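Long-range contacts in P domain of VPI (PDB 4P1V), which forms the protruding domain of the norovirus capsid protein VP1 and binds the H-type 2 histo-blood group antigen, probably to attach the virus to host cells: residues L79-L84 with L98-I103; T112-Q117 with G152-T157; P123-D128 with S146-T151. All coordinates share one frame; numbering follows the deposited sequence.

Interaction 1 (L79-L84 with L98-I103)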
ATOM      1  N   LEU A  79     -14.930 -18.610  -1.149  1.00  3.84           N
ATOM      2  CA  LEU A  79     -14.002 -18.248  -2.213  1.00  5.77           C
ATOM      3  C   LEU A  79     -12.995 -19.367  -2.407  1.00  4.65           C
ATOM      4  O   LEU A  79     -12.432 -19.874  -1.441  1.00  5.98           O
ATOM      5  CB  LEU A  79     -13.209 -16.993  -1.851  1.00  5.50           C
ATOM      6  CG  LEU A  79     -13.900 -15.632  -1.767  1.00  4.66           C
ATOM      7  CD1 LEU A  79     -12.868 -14.544  -1.437  1.00  5.78           C
ATOM      8  CD2 LEU A  79     -14.669 -15.306  -3.043  1.00  6.89           C
ATOM      9  N   ASN A  80     -12.790 -19.747  -3.667  1.00  4.79           N
ATOM     10  CA  ASN A  80     -11.643 -20.546  -4.059  1.00  5.33           C
ATOM     11  C   ASN A  80     -10.517 -19.559  -4.352  1.00  3.64           C
ATOM     12  O   ASN A  80     -10.586 -18.757  -5.284  1.00  3.66           O
ATOM     13  CB  ASN A  80     -11.979 -21.390  -5.284  1.00  4.37           C
ATOM     14  CG  ASN A  80     -12.786 -22.623  -4.931  1.00  7.63           C
ATOM     15  OD1 ASN A  80     -12.523 -23.301  -3.936  1.00  8.99           O
ATOM     16  ND2 ASN A  80     -13.805 -22.896  -5.734  1.00  9.79           N
ATOM     17  N   LEU A  81      -9.513 -19.562  -3.474  1.00  4.27           N
ATOM     18  CA  LEU A  81      -8.498 -18.522  -3.472  1.00  3.24           C
ATOM     19  C   LEU A  81      -7.525 -18.549  -4.643  1.00  3.06           C
ATOM     20  O   LEU A  81      -7.147 -19.612  -5.132  1.00  4.41           O
ATOM     21  CB  LEU A  81      -7.676 -18.622  -2.195  1.00  3.46           C
ATOM     22  CG  LEU A  81      -8.470 -18.442  -0.918  1.00  3.90           C
ATOM     23  CD1 LEU A  81      -7.555 -18.698   0.256  1.00  5.06           C
ATOM     24  CD2 LEU A  81      -9.026 -17.030  -0.875  1.00  4.67           C
ATOM     25  N   THR A  82      -7.120 -17.359  -5.072  1.00  3.24           N
ATOM     26  CA  THR A  82      -5.991 -17.197  -5.981  1.00  3.51           C
ATOM     27  C   THR A  82      -4.987 -16.209  -5.391  1.00  3.61           C
ATOM     28  O   THR A  82      -5.245 -15.575  -4.369  1.00  3.99           O
ATOM     29  CB  THR A  82      -6.458 -16.685  -7.369  1.00  3.75           C
ATOM     30  OG1 THR A  82      -7.048 -15.381  -7.255  1.00  3.24           O
ATOM     31  CG2 THR A  82      -7.473 -17.637  -7.964  1.00  4.91           C
ATOM     32  N   GLU A  83      -3.848 -16.045  -6.057  1.00  3.59           N
ATOM     33  CA  GLU A  83      -2.999 -14.900  -5.740  1.00  3.63           C
ATOM     34  C   GLU A  83      -3.765 -13.621  -6.109  1.00  3.82           C
ATOM     35  O   GLU A  83      -4.791 -13.669  -6.788  1.00  3.70           O
ATOM     36  CB  GLU A  83      -1.661 -14.973  -6.478  1.00  2.79           C
ATOM     37  CG  GLU A  83      -0.863 -16.230  -6.139  1.00  3.89           C
ATOM     38  CD  GLU A  83      -0.352 -16.283  -4.696  1.00  5.04           C
ATOM     39  OE1 GLU A  83      -0.164 -15.227  -4.052  1.00  6.97           O
ATOM     40  OE2 GLU A  83      -0.190 -17.406  -4.175  1.00  8.18           O
ATOM     41  N   LEU A  84      -3.289 -12.479  -5.622  1.00  5.29           N
ATOM     42  CA  LEU A  84      -4.004 -11.218  -5.808  1.00  5.30           C
ATOM     43  C   LEU A  84      -4.048 -10.753  -7.264  1.00  5.27           C
ATOM     44  O   LEU A  84      -4.844  -9.875  -7.621  1.00  4.96           O
ATOM     45  CB  LEU A  84      -3.397 -10.124  -4.925  1.00  6.81           C
ATOM     46  CG  LEU A  84      -3.576 -10.365  -3.417  1.00  2.90           C
ATOM     47  CD1 LEU A  84      -2.796  -9.348  -2.588  1.00  5.76           C
ATOM     48  CD2 LEU A  84      -5.057 -10.389  -3.004  1.00  2.86           C
ATOM     49  N   LEU A  98      -0.111 -14.756  -1.171  1.00  2.46           N
ATOM     50  CA  LEU A  98       0.642 -13.628  -0.647  1.00  2.39           C
ATOM     51  C   LEU A  98      -0.293 -12.452  -0.359  1.00  2.56           C
ATOM     52  O   LEU A  98      -1.230 -12.172  -1.118  1.00  3.21           O
ATOM     53  CB  LEU A  98       1.751 -13.238  -1.610  1.00  4.38           C
ATOM     54  CG  LEU A  98       2.777 -14.337  -1.870  1.00  2.97           C
ATOM     55  CD1 LEU A  98       3.992 -13.714  -2.549  1.00  6.35           C
ATOM     56  CD2 LEU A  98       3.169 -15.097  -0.591  1.00  5.59           C
ATOM     57  N   GLY A  99      -0.052 -11.794   0.769  1.00  3.53           N
ATOM     58  CA  GLY A  99      -0.882 -10.692   1.193  1.00  3.80           C
ATOM     59  C   GLY A  99      -2.121 -11.101   1.992  1.00  2.30           C
ATOM     60  O   GLY A  99      -2.760 -10.237   2.576  1.00  2.12           O
ATOM     61  N   PHE A 100      -2.457 -12.387   2.037  1.00  1.81           N
ATOM     62  CA  PHE A 100      -3.648 -12.851   2.766  1.00  2.04           C
ATOM     63  C   PHE A 100      -3.553 -12.377   4.215  1.00  1.79           C
ATOM     64  O   PHE A 100      -2.472 -12.430   4.797  1.00  2.28           O
ATOM     65  CB  PHE A 100      -3.683 -14.381   2.715  1.00  1.99           C
ATOM     66  CG  PHE A 100      -5.002 -14.993   3.126  1.00  2.05           C
ATOM     67  CD1 PHE A 100      -6.067 -15.063   2.241  1.00  5.48           C
ATOM     68  CD2 PHE A 100      -5.148 -15.560   4.383  1.00  2.61           C
ATOM     69  CE1 PHE A 100      -7.272 -15.652   2.623  1.00  4.55           C
ATOM     70  CE2 PHE A 100      -6.345 -16.154   4.771  1.00  3.67           C
ATOM     71  CZ  PHE A 100      -7.410 -16.203   3.891  1.00  3.85           C
ATOM     72  N   PRO A 101      -4.669 -11.902   4.809  1.00  2.76           N
ATOM     73  CA  PRO A 101      -4.544 -11.397   6.184  1.00  2.40           C
ATOM     74  C   PRO A 101      -4.038 -12.452   7.181  1.00  2.46           C
ATOM     75  O   PRO A 101      -4.294 -13.655   7.014  1.00  3.60           O
ATOM     76  CB  PRO A 101      -5.968 -10.948   6.543  1.00  3.53           C
ATOM     77  CG  PRO A 101      -6.663 -10.728   5.186  1.00  3.55           C
ATOM     78  CD  PRO A 101      -6.045 -11.758   4.283  1.00  2.81           C
ATOM     79  N   ASP A 102      -3.332 -11.982   8.209  1.00  2.84           N
ATOM     80  CA  ASP A 102      -2.785 -12.854   9.240  1.00  2.36           C
ATOM     81  C   ASP A 102      -3.214 -12.416  10.648  1.00  2.48           C
ATOM     82  O   ASP A 102      -2.517 -12.648  11.635  1.00  2.73           O
ATOM     83  CB  ASP A 102      -1.245 -12.961   9.133  1.00  2.50           C
ATOM     84  CG  ASP A 102      -0.522 -11.775   9.725  1.00  2.77           C
ATOM     85  OD1 ASP A 102      -1.128 -10.689   9.812  1.00  3.21           O
ATOM     86  OD2 ASP A 102       0.650 -11.941  10.132  1.00  4.67           O
ATOM     87  N   ILE A 103      -4.391 -11.797  10.734  1.00  3.25           N
ATOM     88  CA  ILE A 103      -4.911 -11.379  12.019  1.00  3.75           C
ATOM     89  C   ILE A 103      -5.715 -12.550  12.572  1.00  5.70           C
ATOM     90  O   ILE A 103      -6.823 -12.787  12.125  1.00  3.73           O
ATOM     91  CB  ILE A 103      -5.790 -10.088  11.912  1.00  3.37           C
ATOM     92  CG1 ILE A 103      -5.100  -9.023  11.033  1.00  3.71           C
ATOM     93  CG2 ILE A 103      -6.143  -9.574  13.300  1.00  5.31           C
ATOM     94  CD1 ILE A 103      -3.690  -8.606  11.503  1.00  5.92           C
TER
HETATM   95  O   HOH W   1      -1.043 -12.768  -3.857  1.00  5.61           O
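Glu83 reaches Leu98 by a bend in its side chain. CG sits beside the backbone N, and chi2 of -67° then folds the carboxylate back toward the loop that holds Leu98. Phe100 needs a different torsion: CG lies anti to its own backbone N (chi1 -166°), which directs the ring to Leu81. The contact ties strand 76-82 and the residues after it to the loop before strand 107-114, beside the antiparallel sheet of what matches the P2 subdomain of norovirus capsids.

Leu98 N donates to Glu83 OE1 at 2.9 Å. The donor comes from the syn side of the carboxylate and lies a little out of its plane. Water 1 strengthens the link. It donates to Glu83 OE1 at 2.6 Å and to Leu98 O at 2.8 Å, and it accepts from Leu84 N. Glu83 OE1 is therefore gripped by two donors. Glu83 OE2 is held by His90 N in the loop, so both carboxylate oxygens have partners and the group is well fixed.

Leu81 and Phe100 make the apolar side-chain contact. Leu81 CD1 approaches Phe100 CE1 at 3.9 Å, and the two side chains cross at about a right angle. Leu81 CD2 lies almost as near the same ring carbon. Pro101 CD lies over one face of the Phe100 ring, offset toward its rim. Trp108 and Ile142 also meet this ring, so it joins the loop to the sheet.

Across this contact Leu84 meets the loop backbone. Gly99 has a positive phi of 86° and no side chain on this surface. Leu84 CD1 comes to 4.4 Å from Gly99 CA, and the same methyl lies 3.5 Å from Leu98 O.

Interaction 2 (T112-Q117 with G152-T157)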
ATOM      1  N   THR A 112     -15.013  -6.334  -1.029  1.00  2.87           N
ATOM      2  CA  THR A 112     -14.578  -6.812  -2.342  1.00  2.57           C
ATOM      3  C   THR A 112     -15.424  -6.267  -3.496  1.00  3.51           C
ATOM      4  O   THR A 112     -16.553  -5.817  -3.311  1.00  4.42           O
ATOM      5  CB  THR A 112     -14.590  -8.366  -2.419  1.00  6.22           C
ATOM      6  OG1 THR A 112     -15.933  -8.855  -2.331  1.00  7.33           O
ATOM      7  CG2 THR A 112     -13.766  -8.979  -1.293  1.00  6.00           C
ATOM      8  N   PHE A 113     -14.855  -6.288  -4.698  1.00  6.26           N
ATOM      9  CA  PHE A 113     -15.629  -6.002  -5.894  1.00  4.07           C
ATOM     10  C   PHE A 113     -15.361  -7.065  -6.933  1.00  5.33           C
ATOM     11  O   PHE A 113     -14.359  -7.770  -6.849  1.00  5.52           O
ATOM     12  CB  PHE A 113     -15.325  -4.604  -6.441  1.00  5.90           C
ATOM     13  CG  PHE A 113     -13.947  -4.465  -7.072  1.00  6.16           C
ATOM     14  CD1 PHE A 113     -12.803  -4.412  -6.281  1.00  6.85           C
ATOM     15  CD2 PHE A 113     -13.798  -4.332  -8.447  1.00  9.71           C
ATOM     16  CE1 PHE A 113     -11.538  -4.263  -6.851  1.00  6.85           C
ATOM     17  CE2 PHE A 113     -12.534  -4.178  -9.024  1.00  7.70           C
ATOM     18  CZ  PHE A 113     -11.402  -4.151  -8.220  1.00  8.49           C
ATOM     19  N   LYS A 114     -16.260  -7.173  -7.909  1.00  4.05           N
ATOM     20  CA  LYS A 114     -16.109  -8.132  -8.993  1.00  4.95           C
ATOM     21  C   LYS A 114     -15.204  -7.560 -10.081  1.00  6.75           C
ATOM     22  O   LYS A 114     -15.480  -6.514 -10.668  1.00  8.42           O
ATOM     23  CB  LYS A 114     -17.477  -8.505  -9.565  1.00  7.61           C
ATOM     24  CG  LYS A 114     -17.448  -9.707 -10.492  1.00  9.83           C
ATOM     25  CD  LYS A 114     -18.837 -10.102 -10.926  1.00 10.95           C
ATOM     26  CE  LYS A 114     -18.811 -11.258 -11.901  1.00 16.09           C
ATOM     27  NZ  LYS A 114     -20.212 -11.672 -12.148  1.00 22.75           N
ATOM     28  N   VAL A 115     -14.105  -8.259 -10.332  1.00  9.78           N
ATOM     29  CA  VAL A 115     -13.115  -7.791 -11.282  1.00 10.48           C
ATOM     30  C   VAL A 115     -13.642  -8.071 -12.691  1.00 19.49           C
ATOM     31  O   VAL A 115     -14.370  -9.043 -12.884  1.00 21.28           O
ATOM     32  CB  VAL A 115     -11.780  -8.513 -11.086  1.00 13.57           C
ATOM     33  CG1 VAL A 115     -10.714  -7.932 -12.025  1.00 16.49           C
ATOM     34  CG2 VAL A 115     -11.330  -8.400  -9.634  1.00 14.47           C
ATOM     35  N   ASP A 116     -13.315  -7.239 -13.667  1.00 26.75           N
ATOM     36  CA  ASP A 116     -13.791  -7.490 -15.028  1.00 33.12           C
ATOM     37  C   ASP A 116     -15.330  -7.537 -15.164  1.00 33.43           C
ATOM     38  O   ASP A 116     -15.853  -8.262 -16.017  1.00 35.28           O
ATOM     39  CB  ASP A 116     -13.201  -8.819 -15.551  1.00 37.44           C
ATOM     40  CG  ASP A 116     -11.681  -8.801 -15.656  1.00 40.61           C
ATOM     41  OD1 ASP A 116     -11.114  -7.722 -15.952  1.00 39.62           O
ATOM     42  OD2 ASP A 116     -11.045  -9.865 -15.464  1.00 39.56           O
ATOM     43  N   GLN A 117     -16.046  -6.789 -14.326  1.00 30.52           N
ATOM     44  CA  GLN A 117     -17.515  -6.723 -14.374  1.00 27.32           C
ATOM     45  C   GLN A 117     -17.883  -5.283 -14.700  1.00 23.99           C
ATOM     46  O   GLN A 117     -17.321  -4.365 -14.100  1.00 21.82           O
ATOM     47  CB  GLN A 117     -18.172  -7.162 -13.050  1.00 28.59           C
ATOM     48  CG  GLN A 117     -19.693  -6.884 -12.971  1.00 31.53           C
ATOM     49  CD  GLN A 117     -20.534  -7.759 -13.888  1.00 32.84           C
ATOM     50  OE1 GLN A 117     -20.383  -8.979 -13.913  1.00 30.01           O
ATOM     51  NE2 GLN A 117     -21.392  -7.126 -14.687  1.00 33.59           N
ATOM     52  N   GLY A 152     -18.433 -14.692  -9.086  1.00  7.45           N
ATOM     53  CA  GLY A 152     -17.245 -14.602  -9.913  1.00  7.35           C
ATOM     54  C   GLY A 152     -15.970 -14.244  -9.162  1.00  7.36           C
ATOM     55  O   GLY A 152     -15.778 -14.631  -8.012  1.00  6.61           O
ATOM     56  N   ASP A 153     -15.100 -13.490  -9.839  1.00  6.00           N
ATOM     57  CA  ASP A 153     -13.747 -13.159  -9.387  1.00  5.59           C
ATOM     58  C   ASP A 153     -13.830 -11.917  -8.488  1.00  6.55           C
ATOM     59  O   ASP A 153     -14.059 -10.811  -8.971  1.00  7.62           O
ATOM     60  CB  ASP A 153     -12.912 -12.907 -10.651  1.00  5.32           C
ATOM     61  CG  ASP A 153     -11.436 -12.685 -10.386  1.00  6.63           C
ATOM     62  OD1 ASP A 153     -10.957 -12.781  -9.233  1.00  6.80           O
ATOM     63  OD2 ASP A 153     -10.731 -12.453 -11.395  1.00  7.60           O
ATOM     64  N   GLN A 154     -13.675 -12.117  -7.181  1.00  4.29           N
ATOM     65  CA  GLN A 154     -13.771 -11.036  -6.195  1.00  3.93           C
ATOM     66  C   GLN A 154     -12.398 -10.671  -5.655  1.00  6.78           C
ATOM     67  O   GLN A 154     -11.639 -11.547  -5.259  1.00  5.69           O
ATOM     68  CB  GLN A 154     -14.631 -11.473  -5.014  1.00  4.76           C
ATOM     69  CG  GLN A 154     -16.092 -11.726  -5.356  1.00  5.40           C
ATOM     70  CD  GLN A 154     -16.877 -10.445  -5.619  1.00  5.24           C
ATOM     71  OE1 GLN A 154     -16.754  -9.472  -4.874  1.00  5.90           O
ATOM     72  NE2 GLN A 154     -17.684 -10.438  -6.676  1.00  7.13           N
ATOM     73  N   LEU A 155     -12.098  -9.376  -5.620  1.00  3.30           N
ATOM     74  CA  LEU A 155     -10.834  -8.890  -5.096  1.00  3.52           C
ATOM     75  C   LEU A 155     -11.119  -7.850  -4.043  1.00  4.85           C
ATOM     76  O   LEU A 155     -11.931  -6.962  -4.274  1.00  5.22           O
ATOM     77  CB  LEU A 155     -10.042  -8.230  -6.210  1.00  4.77           C
ATOM     78  CG  LEU A 155      -8.830  -7.394  -5.816  1.00  4.90           C
ATOM     79  CD1 LEU A 155      -7.797  -8.239  -5.069  1.00  7.39           C
ATOM     80  CD2 LEU A 155      -8.233  -6.786  -7.089  1.00  5.14           C
ATOM     81  N   GLY A 156     -10.459  -7.921  -2.900  1.00  3.84           N
ATOM     82  CA  GLY A 156     -10.759  -6.927  -1.895  1.00  7.13           C
ATOM     83  C   GLY A 156      -9.789  -6.834  -0.751  1.00  5.01           C
ATOM     84  O   GLY A 156      -8.737  -7.462  -0.768  1.00  5.66           O
ATOM     85  N   THR A 157     -10.172  -6.059   0.258  1.00  3.81           N
ATOM     86  CA  THR A 157      -9.264  -5.651   1.318  1.00  3.89           C
ATOM     87  C   THR A 157      -9.949  -5.830   2.666  1.00  5.56           C
ATOM     88  O   THR A 157     -11.135  -5.544   2.801  1.00  5.37           O
ATOM     89  CB  THR A 157      -8.869  -4.169   1.126  1.00  3.59           C
ATOM     90  OG1 THR A 157      -8.232  -4.019  -0.149  1.00  6.84           O
ATOM     91  CG2 THR A 157      -7.919  -3.690   2.227  1.00  4.79           C
TER
HETATM   92  O   HOH W   2     -11.770 -11.939 -13.781  1.00 19.31           O
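Phe113 and Leu155 form the antiparallel hydrogen-bonded pair at the middle of this beta ladder. Phe113 N gives its hydrogen to Leu155 O at 3.0 Å, and Leu155 N returns one to Phe113 O. Val115 N adds a third backbone bond, to Asp153 O at 2.9 Å. Thr112 with Gly156 and Lys114 with Gln154 are the non-hydrogen-bonded pairs. Short CA-H...O contacts fill in between the bonds, such as Gln154 CA to Phe113 O at 3.4 Å.

One side-chain hydrogen bond crosses the strands. Thr112 OG1 donates to Gln154 OE1 at 2.7 Å, in the carbonyl plane and on a lone pair. Gln154 bends at chi2 (-73°) to present that amide. Its NE2 binds Thr151 O, so the amide is held at both ends. Water 2 donates to Asp116 OD2 and Asp153 OD2, and Asp153 also forms a salt bridge with Arg67. Lys114 NZ binds Thr151 OG1.

Among the apolar contacts, Phe113 and Leu155 lie side by side on one face of the sheet, with Phe113 CE1 4.2 Å from Leu155 CD2. Val115 CG2 meets Leu155 CB at 3.7 Å. On the other face, Thr112 CG2 packs over Gly156 CA at 3.7 Å.

Phe113 packs on Pro209 and Val115 on Asp207 of the second subunit. Strand 153-162 also pairs with strand 65-73, while strand 107-114 pairs with strand 125-129.

Interaction 3 (P123-D128 with S146-T151). With FUC (alpha-L-fucopyranose), chain E.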
ATOM      1  N   PRO A 123     -21.325  -1.443  -6.097  1.00  8.60           N
ATOM      2  CA  PRO A 123     -20.441  -2.500  -6.599  1.00  8.95           C
ATOM      3  C   PRO A 123     -19.782  -3.328  -5.506  1.00  7.84           C
ATOM      4  O   PRO A 123     -19.128  -4.323  -5.813  1.00  9.51           O
ATOM      5  CB  PRO A 123     -19.375  -1.719  -7.376  1.00 13.00           C
ATOM      6  CG  PRO A 123     -19.296  -0.409  -6.670  1.00 12.26           C
ATOM      7  CD  PRO A 123     -20.713  -0.110  -6.233  1.00  8.99           C
ATOM      8  N   MET A 124     -19.940  -2.938  -4.244  1.00  6.39           N
ATOM      9  CA  MET A 124     -19.159  -3.594  -3.196  1.00  5.73           C
ATOM     10  C   MET A 124     -19.934  -4.712  -2.511  1.00  5.50           C
ATOM     11  O   MET A 124     -21.144  -4.627  -2.336  1.00  6.03           O
ATOM     12  CB  MET A 124     -18.688  -2.606  -2.117  1.00  5.84           C
ATOM     13  CG  MET A 124     -18.053  -1.323  -2.629  1.00  5.76           C
ATOM     14  SD  MET A 124     -16.722  -1.620  -3.796  1.00  6.10           S
ATOM     15  CE  MET A 124     -15.496  -2.393  -2.747  1.00  8.86           C
ATOM     16  N   SER A 125     -19.208  -5.760  -2.131  1.00  5.23           N
ATOM     17  CA  SER A 125     -19.733  -6.804  -1.255  1.00  5.94           C
ATOM     18  C   SER A 125     -18.868  -6.850  -0.009  1.00  6.12           C
ATOM     19  O   SER A 125     -17.656  -6.657  -0.082  1.00  6.61           O
ATOM     20  CB  SER A 125     -19.673  -8.174  -1.937  1.00  5.30           C
ATOM     21  OG  SER A 125     -20.516  -8.228  -3.073  1.00  5.99           O
ATOM     22  N   ARG A 126     -19.489  -7.064   1.145  1.00  4.05           N
ATOM     23  CA  ARG A 126     -18.716  -7.275   2.353  1.00  3.61           C
ATOM     24  C   ARG A 126     -18.797  -8.761   2.687  1.00  3.60           C
ATOM     25  O   ARG A 126     -19.890  -9.311   2.869  1.00  4.84           O
ATOM     26  CB  ARG A 126     -19.211  -6.410   3.509  1.00  3.37           C
ATOM     27  CG  ARG A 126     -18.207  -6.314   4.659  1.00  3.44           C
ATOM     28  CD  ARG A 126     -18.811  -5.677   5.915  1.00  4.12           C
ATOM     29  NE  ARG A 126     -19.772  -6.596   6.530  1.00  5.33           N
ATOM     30  CZ  ARG A 126     -20.803  -6.255   7.299  1.00  7.33           C
ATOM     31  NH1 ARG A 126     -20.935  -5.020   7.770  1.00  7.76           N
ATOM     32  NH2 ARG A 126     -21.707  -7.178   7.602  1.00  5.38           N
ATOM     33  N   LEU A 127     -17.646  -9.413   2.702  1.00  3.63           N
ATOM     34  CA  LEU A 127     -17.564 -10.836   2.983  1.00  3.54           C
ATOM     35  C   LEU A 127     -17.216 -10.984   4.443  1.00  4.83           C
ATOM     36  O   LEU A 127     -16.194 -10.480   4.905  1.00  3.67           O
ATOM     37  CB  LEU A 127     -16.491 -11.508   2.132  1.00  4.43           C
ATOM     38  CG  LEU A 127     -16.462 -11.204   0.632  1.00  4.13           C
ATOM     39  CD1 LEU A 127     -15.440 -12.095  -0.052  1.00  5.70           C
ATOM     40  CD2 LEU A 127     -17.826 -11.373  -0.021  1.00  4.52           C
ATOM     41  N   ASP A 128     -18.096 -11.663   5.170  1.00  4.57           N
ATOM     42  CA  ASP A 128     -17.935 -11.850   6.594  1.00  3.09           C
ATOM     43  C   ASP A 128     -17.399 -13.263   6.820  1.00  3.98           C
ATOM     44  O   ASP A 128     -18.069 -14.245   6.538  1.00  5.31           O
ATOM     45  CB  ASP A 128     -19.286 -11.609   7.261  1.00  3.37           C
ATOM     46  CG  ASP A 128     -19.823 -10.220   6.955  1.00  4.93           C
ATOM     47  OD1 ASP A 128     -19.025  -9.262   6.995  1.00  5.19           O
ATOM     48  OD2 ASP A 128     -21.028 -10.088   6.642  1.00  5.53           O
ATOM     49  N   SER A 146     -22.581 -13.097   3.526  1.00  5.41           N
ATOM     50  CA  SER A 146     -22.621 -11.725   3.035  1.00  5.18           C
ATOM     51  C   SER A 146     -24.062 -11.272   2.846  1.00  6.10           C
ATOM     52  O   SER A 146     -24.921 -12.048   2.420  1.00  8.85           O
ATOM     53  CB  SER A 146     -21.871 -11.610   1.705  1.00  8.22           C
ATOM     54  OG  SER A 146     -21.953 -10.295   1.189  1.00  4.97           O
ATOM     55  N   ASP A 147     -24.321 -10.003   3.149  1.00  5.42           N
ATOM     56  CA  ASP A 147     -25.628  -9.423   2.900  1.00  5.82           C
ATOM     57  C   ASP A 147     -25.789  -9.011   1.441  1.00  6.98           C
ATOM     58  O   ASP A 147     -26.868  -8.612   1.022  1.00  8.76           O
ATOM     59  CB  ASP A 147     -25.875  -8.211   3.788  1.00  8.43           C
ATOM     60  CG  ASP A 147     -26.171  -8.584   5.213  1.00 11.52           C
ATOM     61  OD1 ASP A 147     -26.510  -9.759   5.459  1.00  8.66           O
ATOM     62  OD2 ASP A 147     -26.125  -7.682   6.075  1.00 16.00           O
ATOM     63  N   GLN A 148     -24.699  -9.080   0.675  1.00  5.81           N
ATOM     64  CA  GLN A 148     -24.751  -8.782  -0.749  1.00  7.81           C
ATOM     65  C   GLN A 148     -24.747 -10.085  -1.557  1.00 11.07           C
ATOM     66  O   GLN A 148     -24.955 -11.155  -0.991  1.00 13.31           O
ATOM     67  CB  GLN A 148     -23.590  -7.856  -1.129  1.00  5.70           C
ATOM     68  CG  GLN A 148     -23.635  -6.493  -0.416  1.00  5.70           C
ATOM     69  CD  GLN A 148     -23.189  -6.567   1.038  1.00  5.39           C
ATOM     70  OE1 GLN A 148     -22.244  -7.281   1.368  1.00  7.10           O
ATOM     71  NE2 GLN A 148     -23.867  -5.825   1.908  1.00  7.96           N
ATOM     72  N   ASP A 149     -24.555 -10.007  -2.876  1.00  9.57           N
ATOM     73  CA  ASP A 149     -24.590 -11.221  -3.704  1.00 10.09           C
ATOM     74  C   ASP A 149     -23.354 -11.327  -4.589  1.00 10.55           C
ATOM     75  O   ASP A 149     -23.457 -11.311  -5.818  1.00 11.27           O
ATOM     76  CB  ASP A 149     -25.852 -11.236  -4.573  1.00 17.95           C
ATOM     77  CG  ASP A 149     -26.057 -12.567  -5.298  1.00 25.63           C
ATOM     78  OD1 ASP A 149     -25.597 -13.610  -4.791  1.00 23.13           O
ATOM     79  OD2 ASP A 149     -26.688 -12.562  -6.378  1.00 33.34           O
ATOM     80  N   PRO A 150     -22.175 -11.466  -3.967  1.00  8.13           N
ATOM     81  CA  PRO A 150     -20.945 -11.545  -4.754  1.00  8.03           C
ATOM     82  C   PRO A 150     -20.914 -12.810  -5.604  1.00  9.91           C
ATOM     83  O   PRO A 150     -21.327 -13.879  -5.145  1.00  9.24           O
ATOM     84  CB  PRO A 150     -19.846 -11.587  -3.688  1.00  8.26           C
ATOM     85  CG  PRO A 150     -20.545 -12.172  -2.470  1.00  5.55           C
ATOM     86  CD  PRO A 150     -21.914 -11.582  -2.516  1.00  6.73           C
ATOM     87  N   THR A 151     -20.424 -12.665  -6.834  1.00  8.04           N
ATOM     88  CA  THR A 151     -20.247 -13.772  -7.765  1.00  7.31           C
ATOM     89  C   THR A 151     -18.919 -13.614  -8.494  1.00  7.94           C
ATOM     90  O   THR A 151     -18.348 -12.525  -8.523  1.00  9.48           O
ATOM     91  CB  THR A 151     -21.376 -13.830  -8.829  1.00 10.35           C
ATOM     92  OG1 THR A 151     -21.373 -12.638  -9.622  1.00 15.01           O
ATOM     93  CG2 THR A 151     -22.725 -13.954  -8.166  1.00 11.65           C
TER
HETATM   94  C1  FUC E   3     -20.846  -8.264  12.322  1.00  4.35           C
HETATM   95  C2  FUC E   3     -21.336  -8.116  10.891  1.00  5.05           C
HETATM   96  C3  FUC E   3     -22.854  -8.053  10.878  1.00  7.72           C
HETATM   97  C4  FUC E   3     -23.324  -6.949  11.812  1.00 10.11           C
HETATM   98  C5  FUC E   3     -22.723  -7.163  13.192  1.00  8.49           C
HETATM   99  C6  FUC E   3     -23.190  -6.047  14.130  1.00 11.05           C
HETATM  100  O2  FUC E   3     -20.896  -9.240  10.115  1.00  6.99           O
HETATM  101  O3  FUC E   3     -23.311  -7.779   9.545  1.00 10.68           O
HETATM  102  O4  FUC E   3     -22.905  -5.677  11.299  1.00 13.48           O
HETATM  103  O5  FUC E   3     -21.291  -7.143  13.099  1.00  5.32           O
HETATM  104  O   HOH W   3     -22.094  -8.614   4.500  1.00  5.54           O
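Gln148 lies along residues 124-126 from CB to OE1. CB meets Ser125 OG at 3.7 Å. CG sits 3.7 Å from Met124 O. A bend at chi2 (76°) then turns CD toward the strand, where OE1 accepts from Arg126 N at 2.8 Å. The bond is nearly straight, 173° at the hydrogen, but the donor stands 44° above the amide carbonyl plane. Gln148 thus takes the place of a partner strand for this backbone N-H.

Ser146 serves the carbonyl of Arg126. Its OG donates to Arg126 O at 2.8 Å. The same OG accepts from Gln148 N at 3.0 Å, which makes an ST turn and holds Gln148 in position. Water 3 accepts from Asp147 N and lies within hydrogen-bonding reach of Arg126 O and Asp128 OD2. The Leu127 and Pro150 side chains slide past each other in opposite directions, with Leu127 CD2 3.7 Å from Pro150 CG. The Pro150 ring also covers Ser125 OG.

With its backbone fixed at N and O, the Arg126 side chain, bent near its end, reaches the fucose of the bound H-type 2 glycan. Arg126 and Asp128 are among the residues beside this glycan. Arg126 grips Asp128 side-on: NE bonds OD1 at 2.8 Å, and NH2 reaches OD2 within the guanidinium plane. The same NH2 donates to O3 of the fucose at 2.6 Å. This grip is consistent with Asp128 orienting the guanidinium for the sugar. The Asp128 carboxylate lies near the fucose O2.

Trp160 of the second subunit packs on Pro123 and Met124. Strand 125-129 is an outer strand of the sheet within this chain. Its other side pairs with strand 107-114, and Leu127 and Pro150 both pack on Phe144 of strand 141-144.

In the fold
All three contacts belong to one antiparallel sheet and its loops. Interactions 2 and 3 are closest, with centres about 10 Å apart. They join through Thr112 N and Ser125 O, 2.8 Å apart in a probable hydrogen bond, and interaction 3 is nested in the chain loop that interaction 2 closes. Interaction 1 precedes both in the chain. It meets interaction 2 where Leu84 CD2 lies 4.0 Å from Leu155 CD1, and interaction 3 where Leu79 CD1 lies 3.8 Å from Leu127 CD1. Interaction 3 touches the fucose directly. In interaction 2 the Phe113 side chain is about 13 Å from a different bound fucose. Interactions 2 and 3 also border the second subunit.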